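Local coordinates for cell division control protein 4 (Saccharomyces cerevisiae, PDB 3V7D) that recognises phosphorylated target proteins such as the CDK inhibitor Sic1 as the substrate-binding subunit of an SCF E3 ubiquitin ligase, at residues G173-S178 with V185-I190; R267-S272 with S287-L292; T332-W337 with Q349-L354. The protein carries 1 engineered substitution. All coordinates share one frame; numbering follows the deposited sequence.

Contact 1: G173-S178 with V185-I190; sequences GGILVS and VRVWDI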
loop_
_atom_site.group_PDB
_atom_site.type_symbol
_atom_site.label_atom_id
_atom_site.label_comp_id
_atom_site.label_asym_id
_atom_site.label_seq_id
_atom_site.Cartn_x
_atom_site.Cartn_y
_atom_site.Cartn_z
ATOM N N GLY B 173 -9.107 12.318 -15.826
ATOM C CA GLY B 173 -9.941 12.404 -17.011
ATOM C C GLY B 173 -9.185 12.665 -18.299
ATOM O O GLY B 173 -9.653 13.403 -19.161
ATOM N N GLY B 174 -8.008 12.060 -18.430
ATOM C CA GLY B 174 -7.221 12.192 -19.641
ATOM C C GLY B 174 -6.536 13.536 -19.796
ATOM O O GLY B 174 -6.099 13.892 -20.888
ATOM N N ILE B 175 -6.440 14.285 -18.703
ATOM C CA ILE B 175 -5.767 15.578 -18.716
ATOM C C ILE B 175 -4.365 15.418 -18.142
ATOM O O ILE B 175 -4.183 14.753 -17.123
ATOM C CB ILE B 175 -6.533 16.622 -17.874
ATOM C CG1 ILE B 175 -7.972 16.771 -18.372
ATOM C CG2 ILE B 175 -5.816 17.964 -17.889
ATOM C CD1 ILE B 175 -8.084 17.404 -19.745
ATOM N N LEU B 176 -3.372 16.018 -18.792
ATOM C CA LEU B 176 -2.005 15.948 -18.284
ATOM C C LEU B 176 -1.239 17.259 -18.459
ATOM O O LEU B 176 -1.554 18.065 -19.332
ATOM C CB LEU B 176 -1.243 14.784 -18.927
ATOM C CG LEU B 176 -0.860 14.896 -20.404
ATOM C CD1 LEU B 176 0.624 15.161 -20.542
ATOM C CD2 LEU B 176 -1.243 13.634 -21.159
ATOM N N VAL B 177 -0.229 17.456 -17.617
ATOM C CA VAL B 177 0.589 18.662 -17.653
ATOM C C VAL B 177 2.044 18.306 -17.944
ATOM O O VAL B 177 2.562 17.320 -17.416
ATOM C CB VAL B 177 0.511 19.419 -16.312
ATOM C CG1 VAL B 177 1.257 20.742 -16.397
ATOM C CG2 VAL B 177 -0.940 19.649 -15.921
ATOM N N SER B 178 2.700 19.107 -18.781
ATOM C CA SER B 178 4.096 18.861 -19.145
ATOM C C SER B 178 4.999 20.078 -18.927
ATOM O O SER B 178 4.544 21.214 -18.967
ATOM C CB SER B 178 4.193 18.410 -20.604
ATOM O OG SER B 178 3.709 19.417 -21.481
ATOM N N VAL B 185 4.924 25.582 -19.885
ATOM C CA VAL B 185 4.139 24.574 -19.194
ATOM C C VAL B 185 2.905 24.323 -20.049
ATOM O O VAL B 185 2.179 25.259 -20.386
ATOM C CB VAL B 185 3.705 25.058 -17.803
ATOM C CG1 VAL B 185 2.876 23.996 -17.108
ATOM C CG2 VAL B 185 4.921 25.432 -16.964
ATOM N N ARG B 186 2.672 23.069 -20.415
ATOM C CA ARG B 186 1.568 22.751 -21.311
ATOM C C ARG B 186 0.537 21.813 -20.692
ATOM O O ARG B 186 0.883 20.847 -20.011
ATOM C CB ARG B 186 2.093 22.170 -22.623
ATOM C CG ARG B 186 2.537 23.216 -23.635
ATOM C CD ARG B 186 3.071 22.549 -24.891
ATOM N NE ARG B 186 3.188 23.471 -26.017
ATOM C CZ ARG B 186 4.237 24.258 -26.232
ATOM N NH1 ARG B 186 5.262 24.245 -25.392
ATOM N NH2 ARG B 186 4.260 25.060 -27.286
ATOM N N VAL B 187 -0.732 22.117 -20.932
ATOM C CA VAL B 187 -1.833 21.272 -20.492
ATOM C C VAL B 187 -2.387 20.541 -21.707
ATOM O O VAL B 187 -2.611 21.152 -22.751
ATOM C CB VAL B 187 -2.959 22.107 -19.853
ATOM C CG1 VAL B 187 -4.100 21.207 -19.394
ATOM C CG2 VAL B 187 -2.417 22.932 -18.694
ATOM N N TRP B 188 -2.600 19.236 -21.575
ATOM C CA TRP B 188 -3.054 18.427 -22.698
ATOM C C TRP B 188 -4.339 17.677 -22.369
ATOM O O TRP B 188 -4.580 17.306 -21.219
ATOM C CB TRP B 188 -1.980 17.412 -23.097
ATOM C CG TRP B 188 -0.610 17.987 -23.301
ATOM C CD1 TRP B 188 0.269 18.371 -22.332
ATOM C CD2 TRP B 188 0.051 18.210 -24.553
ATOM N NE1 TRP B 188 1.430 18.832 -22.901
ATOM C CE2 TRP B 188 1.323 18.744 -24.266
ATOM C CE3 TRP B 188 -0.311 18.019 -25.890
ATOM C CZ2 TRP B 188 2.232 19.086 -25.262
ATOM C CZ3 TRP B 188 0.595 18.361 -26.879
ATOM C CH2 TRP B 188 1.852 18.887 -26.560
ATOM N N ASP B 189 -5.158 17.455 -23.391
ATOM C CA ASP B 189 -6.326 16.597 -23.268
ATOM C C ASP B 189 -6.119 15.393 -24.177
ATOM O O ASP B 189 -6.129 15.522 -25.403
ATOM C CB ASP B 189 -7.597 17.355 -23.666
ATOM C CG ASP B 189 -8.870 16.553 -23.413
ATOM O OD1 ASP B 189 -8.940 15.366 -23.802
ATOM O OD2 ASP B 189 -9.812 17.117 -22.821
ATOM N N ILE B 190 -5.932 14.223 -23.574
ATOM C CA ILE B 190 -5.691 12.998 -24.334
ATOM C C ILE B 190 -6.854 12.659 -25.267
ATOM O O ILE B 190 -6.650 12.281 -26.421
ATOM C CB ILE B 190 -5.414 11.803 -23.400
ATOM C CG1 ILE B 190 -4.087 12.003 -22.672
ATOM C CG2 ILE B 190 -5.368 10.502 -24.183
ATOM C CD1 ILE B 190 -3.738 10.886 -21.711
#
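The indole of Trp188 and the hydroxyl of Ser178 meet edge-on: NE1 donates to Ser178 OG at 2.7 Å, with OG only 8° out of the ring plane and the N-H pointing almost straight at it. Ser178 OG lies between its own backbone N and carbonyl carbon (chi1 62°), which brings it down to the pyrrole edge. Next along the same face, Leu176 lays CD1 against Trp188 CD1 at 3.7 Å, while the Leu176 and Ile190 side chains cross at about a right angle, Leu176 CD2 3.6 Å from Ile190 CG1. On the opposite face Val177 CG1 meets Val185 CG1 at 3.7 Å, with Ile175 CG2 approaching Val187 CG1 beside the carboxylate of Asp189. Behind these side chains, strands 175-178 and 185-189 run antiparallel, with Leu176-Trp188 and Ser178-Arg186 as hydrogen-bonded pairs. Past the strand end, Ile190 N donates to Gly174 O at 2.7 Å. In the second shell, His161 NE2 bonds to Ser178 OG, so the buried hydroxyl bonds to two rings, and the NE1-OG bond helps hold the indole's rotation. Leu158 packs on both Leu176 and Trp188, and Ile144 touches Ser178 and Trp188, bringing the preceding sheet against this face. The two middle strands of a propeller blade joined as a hairpin, with a tryptophan-serine-histidine chain of hydrogen bonds, are the hallmark of a WD40 repeat, here WD 2.

Contact 2: R267-S272 with S287-L292; sequences RGHMAS and SYDNTL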
loop_
_atom_site.group_PDB
_atom_site.type_symbol
_atom_site.label_atom_id
_atom_site.label_comp_id
_atom_site.label_asym_id
_atom_site.label_seq_id
_atom_site.Cartn_x
_atom_site.Cartn_y
_atom_site.Cartn_z
ATOM N N ARG B 267 9.830 32.725 -5.191
ATOM C CA ARG B 267 11.274 32.932 -5.196
ATOM C C ARG B 267 11.853 32.637 -3.824
ATOM O O ARG B 267 11.220 32.895 -2.798
ATOM C CB ARG B 267 11.626 34.364 -5.601
ATOM C CG ARG B 267 11.465 34.660 -7.070
ATOM C CD ARG B 267 11.790 36.115 -7.376
ATOM N NE ARG B 267 10.707 36.757 -8.108
ATOM C CZ ARG B 267 10.468 36.553 -9.397
ATOM N NH1 ARG B 267 11.235 35.725 -10.091
ATOM N NH2 ARG B 267 9.464 37.176 -9.994
ATOM N N GLY B 268 13.065 32.098 -3.812
ATOM C CA GLY B 268 13.713 31.707 -2.575
ATOM C C GLY B 268 15.025 30.990 -2.824
ATOM O O GLY B 268 16.008 31.222 -2.120
ATOM N N HIS B 269 15.042 30.120 -3.829
ATOM C CA HIS B 269 16.241 29.355 -4.151
ATOM C C HIS B 269 17.272 30.160 -4.940
ATOM O O HIS B 269 16.928 31.087 -5.673
ATOM C CB HIS B 269 15.873 28.063 -4.882
ATOM C CG HIS B 269 15.186 27.061 -4.008
ATOM N ND1 HIS B 269 15.794 26.500 -2.906
ATOM C CD2 HIS B 269 13.941 26.536 -4.059
ATOM C CE1 HIS B 269 14.956 25.661 -2.323
ATOM N NE2 HIS B 269 13.824 25.665 -3.002
ATOM N N MET B 270 18.540 29.799 -4.770
ATOM C CA MET B 270 19.641 30.489 -5.432
ATOM C C MET B 270 20.170 29.657 -6.590
ATOM O O MET B 270 21.135 30.037 -7.251
ATOM C CB MET B 270 20.772 30.771 -4.441
ATOM C CG MET B 270 20.420 31.754 -3.328
ATOM S SD MET B 270 20.256 33.459 -3.901
ATOM C CE MET B 270 18.481 33.601 -4.083
ATOM N N ALA B 271 19.540 28.511 -6.818
ATOM C CA ALA B 271 19.938 27.622 -7.899
ATOM C C ALA B 271 18.738 26.824 -8.388
ATOM O O ALA B 271 17.646 26.921 -7.820
ATOM C CB ALA B 271 21.055 26.694 -7.451
ATOM N N SER B 272 18.950 26.047 -9.445
ATOM C CA SER B 272 17.878 25.316 -10.109
ATOM C C SER B 272 17.000 24.536 -9.137
ATOM O O SER B 272 17.496 23.920 -8.192
ATOM C CB SER B 272 18.458 24.371 -11.163
ATOM O OG SER B 272 17.473 23.463 -11.625
ATOM N N SER B 287 16.449 22.132 -4.112
ATOM C CA SER B 287 17.267 22.869 -5.073
ATOM C C SER B 287 18.733 22.460 -5.086
ATOM O O SER B 287 19.231 21.844 -4.140
ATOM C CB SER B 287 17.165 24.376 -4.811
ATOM O OG SER B 287 18.204 25.097 -5.458
ATOM N N TYR B 288 19.415 22.827 -6.168
ATOM C CA TYR B 288 20.860 22.667 -6.282
ATOM C C TYR B 288 21.634 23.604 -5.351
ATOM O O TYR B 288 22.861 23.528 -5.280
ATOM C CB TYR B 288 21.315 22.878 -7.731
ATOM C CG TYR B 288 21.106 21.675 -8.627
ATOM C CD1 TYR B 288 20.695 20.458 -8.103
ATOM C CD2 TYR B 288 21.331 21.756 -9.996
ATOM C CE1 TYR B 288 20.507 19.353 -8.915
ATOM C CE2 TYR B 288 21.147 20.656 -10.818
ATOM C CZ TYR B 288 20.733 19.457 -10.271
ATOM O OH TYR B 288 20.546 18.357 -11.080
ATOM N N ASP B 289 20.927 24.483 -4.639
ATOM C CA ASP B 289 21.571 25.337 -3.636
ATOM C C ASP B 289 21.710 24.653 -2.273
ATOM O O ASP B 289 21.992 25.312 -1.272
ATOM C CB ASP B 289 20.846 26.684 -3.490
ATOM C CG ASP B 289 19.429 26.549 -2.936
ATOM O OD1 ASP B 289 19.073 25.485 -2.386
ATOM O OD2 ASP B 289 18.665 27.532 -3.042
ATOM N N ASN B 290 21.484 23.341 -2.249
ATOM C CA ASN B 290 21.603 22.512 -1.039
ATOM C C ASN B 290 20.509 22.724 0.011
ATOM O O ASN B 290 20.635 22.259 1.144
ATOM C CB ASN B 290 22.982 22.662 -0.376
ATOM C CG ASN B 290 24.114 22.674 -1.376
ATOM O OD1 ASN B 290 23.925 22.359 -2.550
ATOM N ND2 ASN B 290 25.307 23.037 -0.913
ATOM N N THR B 291 19.441 23.421 -0.357
ATOM C CA THR B 291 18.371 23.709 0.589
ATOM C C THR B 291 17.013 23.271 0.058
ATOM O O THR B 291 16.826 23.088 -1.146
ATOM C CB THR B 291 18.276 25.216 0.901
ATOM O OG1 THR B 291 17.764 25.913 -0.245
ATOM C CG2 THR B 291 19.640 25.784 1.279
ATOM N N LEU B 292 16.061 23.113 0.969
ATOM C CA LEU B 292 14.679 22.904 0.578
ATOM C C LEU B 292 13.818 24.012 1.159
ATOM O O LEU B 292 14.161 24.600 2.183
ATOM C CB LEU B 292 14.164 21.552 1.062
ATOM C CG LEU B 292 14.945 20.319 0.613
ATOM C CD1 LEU B 292 15.922 19.895 1.699
ATOM C CD2 LEU B 292 13.985 19.203 0.277
#
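His269 and Asp289 are joined across two loops by a hydrogen bond from ring ND1 to carboxylate OD2. Followed outward, Asp289 CB lies 4.0 Å from Ala271 CB, a plain methyl-to-methylene contact at the root of the side chain. CG then turns in between its own backbone N and carbonyl carbon (chi1 65°), which turns the carboxylate toward His269. At the tip the two oxygens divide the work. OD2 takes two donors from the 267-272 segment: His269 ND1 on its syn side at 3.1 Å, and Met270 N on its anti side at 2.9 Å. OD1 serves its own loop, accepting Thr291 N at 2.9 Å in an Asx turn and the hydroxyl of Thr291 from above the carboxylate plane. Each carboxylate oxygen is thus met by two donors, and the charge would probably polarise the imidazole. An alanine in place of Asp289 would probably leave His269 ND1 and Met270 N without their shared acceptor and let the Thr291 end of the turn loosen.

The imidazole is steadied from its other sides as well. Ser287 CB sits over one face, 3.5 Å from the ring centroid, and NE2 is bonded to Ser285 OG. Ser287 OG, accepting from Asp289 N at 2.9 Å, forms an ST turn, while Tyr288 N donates to Ser272 O at 3.0 Å. Beyond this frame, Tyr288 OH reaches a modified side chain of the bound peptide. A GH-motif histidine bonded to the aspartate in the tight turn between the two middle strands of the blade, and to a serine on the strand that leads into the turn, is the structural signature of a WD40 repeat, here WD 4.

Contact 3: T332-W337 with Q349-L354; sequences TTIRIW and QGHTAL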
loop_
_atom_site.group_PDB
_atom_site.type_symbol
_atom_site.label_atom_id
_atom_site.label_comp_id
_atom_site.label_asym_id
_atom_site.label_seq_id
_atom_site.Cartn_x
_atom_site.Cartn_y
_atom_site.Cartn_z
ATOM N N THR B 332 25.239 12.339 -0.164
ATOM C CA THR B 332 25.029 10.931 0.197
ATOM C C THR B 332 24.091 10.722 1.386
ATOM O O THR B 332 23.836 9.584 1.778
ATOM C CB THR B 332 26.349 10.162 0.484
ATOM O OG1 THR B 332 26.864 10.556 1.762
ATOM C CG2 THR B 332 27.394 10.422 -0.601
ATOM N N THR B 333 23.579 11.805 1.964
ATOM C CA THR B 333 22.710 11.670 3.129
ATOM C C THR B 333 21.238 11.843 2.778
ATOM O O THR B 333 20.888 12.454 1.763
ATOM C CB THR B 333 23.065 12.675 4.250
ATOM O OG1 THR B 333 22.624 13.988 3.882
ATOM C CG2 THR B 333 24.561 12.694 4.512
ATOM N N ILE B 334 20.384 11.288 3.631
ATOM C CA ILE B 334 18.950 11.514 3.562
ATOM C C ILE B 334 18.525 12.180 4.859
ATOM O O ILE B 334 18.890 11.722 5.942
ATOM C CB ILE B 334 18.182 10.197 3.430
ATOM C CG1 ILE B 334 18.600 9.461 2.156
ATOM C CG2 ILE B 334 16.688 10.455 3.432
ATOM C CD1 ILE B 334 18.281 7.982 2.184
ATOM N N ARG B 335 17.758 13.260 4.761
ATOM C CA ARG B 335 17.303 13.950 5.963
ATOM C C ARG B 335 15.795 13.895 6.138
ATOM O O ARG B 335 15.041 14.004 5.175
ATOM C CB ARG B 335 17.794 15.402 5.990
ATOM C CG ARG B 335 19.279 15.527 6.279
ATOM C CD ARG B 335 19.705 16.969 6.430
ATOM N NE ARG B 335 21.013 17.062 7.070
ATOM C CZ ARG B 335 21.352 18.014 7.934
ATOM N NH1 ARG B 335 20.477 18.955 8.263
ATOM N NH2 ARG B 335 22.563 18.026 8.470
ATOM N N ILE B 336 15.372 13.722 7.384
ATOM C CA ILE B 336 13.964 13.728 7.737
ATOM C C ILE B 336 13.686 14.999 8.523
ATOM O O ILE B 336 14.361 15.283 9.509
ATOM C CB ILE B 336 13.610 12.512 8.612
ATOM C CG1 ILE B 336 14.108 11.218 7.957
ATOM C CG2 ILE B 336 12.110 12.464 8.878
ATOM C CD1 ILE B 336 13.460 10.910 6.625
ATOM N N TRP B 337 12.695 15.766 8.082
ATOM C CA TRP B 337 12.390 17.046 8.707
ATOM C C TRP B 337 10.979 17.053 9.292
ATOM O O TRP B 337 10.058 16.482 8.710
ATOM C CB TRP B 337 12.511 18.182 7.686
ATOM C CG TRP B 337 13.775 18.186 6.877
ATOM C CD1 TRP B 337 14.051 17.420 5.780
ATOM C CD2 TRP B 337 14.920 19.026 7.076
ATOM N NE1 TRP B 337 15.302 17.718 5.295
ATOM C CE2 TRP B 337 15.854 18.701 6.069
ATOM C CE3 TRP B 337 15.246 20.013 8.009
ATOM C CZ2 TRP B 337 17.096 19.332 5.974
ATOM C CZ3 TRP B 337 16.480 20.639 7.911
ATOM C CH2 TRP B 337 17.388 20.296 6.901
ATOM N N GLN B 349 22.221 7.657 7.000
ATOM C CA GLN B 349 23.461 7.442 6.269
ATOM C C GLN B 349 23.558 5.982 5.834
ATOM O O GLN B 349 24.021 5.135 6.592
ATOM C CB GLN B 349 24.658 7.815 7.150
ATOM C CG GLN B 349 25.992 7.816 6.424
ATOM C CD GLN B 349 26.054 8.861 5.327
ATOM O OE1 GLN B 349 26.142 10.060 5.599
ATOM N NE2 GLN B 349 26.003 8.411 4.077
ATOM N N GLY B 350 23.108 5.686 4.617
ATOM C CA GLY B 350 23.125 4.323 4.113
ATOM C C GLY B 350 23.556 4.224 2.659
ATOM O O GLY B 350 23.346 3.203 2.002
ATOM N N HIS B 351 24.156 5.297 2.160
ATOM C CA HIS B 351 24.648 5.350 0.791
ATOM C C HIS B 351 26.000 6.046 0.784
ATOM O O HIS B 351 26.258 6.911 1.620
ATOM C CB HIS B 351 23.683 6.135 -0.102
ATOM C CG HIS B 351 22.299 5.568 -0.152
ATOM N ND1 HIS B 351 21.977 4.449 -0.891
ATOM C CD2 HIS B 351 21.146 5.975 0.433
ATOM C CE1 HIS B 351 20.689 4.189 -0.757
ATOM N NE2 HIS B 351 20.162 5.099 0.043
ATOM N N THR B 352 26.858 5.680 -0.161
ATOM C CA THR B 352 28.169 6.311 -0.281
ATOM C C THR B 352 28.279 7.088 -1.585
ATOM O O THR B 352 29.376 7.399 -2.046
ATOM C CB THR B 352 29.311 5.281 -0.198
ATOM O OG1 THR B 352 29.282 4.437 -1.355
ATOM C CG2 THR B 352 29.172 4.424 1.058
ATOM N N ALA B 353 27.135 7.406 -2.177
ATOM C CA ALA B 353 27.112 8.173 -3.413
ATOM C C ALA B 353 25.880 9.070 -3.454
ATOM O O ALA B 353 25.073 9.063 -2.524
ATOM C CB ALA B 353 27.129 7.237 -4.611
ATOM N N LEU B 354 25.748 9.838 -4.536
ATOM C CA LEU B 354 24.582 10.689 -4.769
ATOM C C LEU B 354 23.277 9.926 -4.543
ATOM O O LEU B 354 23.032 8.904 -5.184
ATOM C CB LEU B 354 24.626 11.215 -6.207
ATOM C CG LEU B 354 23.735 12.372 -6.671
ATOM C CD1 LEU B 354 24.290 12.945 -7.965
ATOM C CD2 LEU B 354 22.293 11.956 -6.872
HETATM O O HOH W 1 22.101 8.175 2.991
#
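Thr332 and Gln349 share the direct hydrogen bond of this contact: Gln349 NE2 donates to Thr332 OG1 at 3.3 Å, with the hydroxyl oxygen 13° out of the amide plane. Gln349 starts extended, CG anti to the backbone N (chi1 -172°), then bends at chi2, which folds the amide back toward the threonine. A bridging water adds a second polar link, donating to Thr332 O and accepting from Gly350 N at 3.1 Å. Carbon-to-oxygen contacts follow. Thr332 CA makes a CA-H...O approach to Ala353 O at 3.3 Å, and Thr332 CB lies 3.4 Å from His351 O, which seats the side chain in the bend of 351-353. Thr333 CG2 sits 3.3 Å from Gln349 OE1. Thr332 lies in the loop ahead of strand 334-338, in WD 5, and the facing loop opens WD 6 with its Gly350-His351 pair, so the contact joins neighbouring blades of the WD40 propeller. Packing against a ring is lighter: Ile334 CD1 touches the edge of the His351 ring at CD2, 3.9 Å away. That imidazole is held at both nitrogens, NE2 by Ser367 OG and ND1 by Ser373 OG, which fixes the edge it presents to Ile334.

In the fold
From the N terminus, the F-box helices come before the propeller, and the three contacts then follow in series, none nested in or crossing another. Contact 1 closes a short hairpin inside WD 2. Contact 2 comes next, some 27 Å away between centres, and closes a longer loop in WD 4, where the turn after strand 282-287 comes back to the segment before strand 273-279. Contact 3 steps from WD 5 to WD 6 across strand 343-348, and so ties two blades rather than one. Contacts 2 and 3 touch, through Leu292 CD1 and Trp337 NE1 at 4.2 Å, whereas contact 1 stands apart from both.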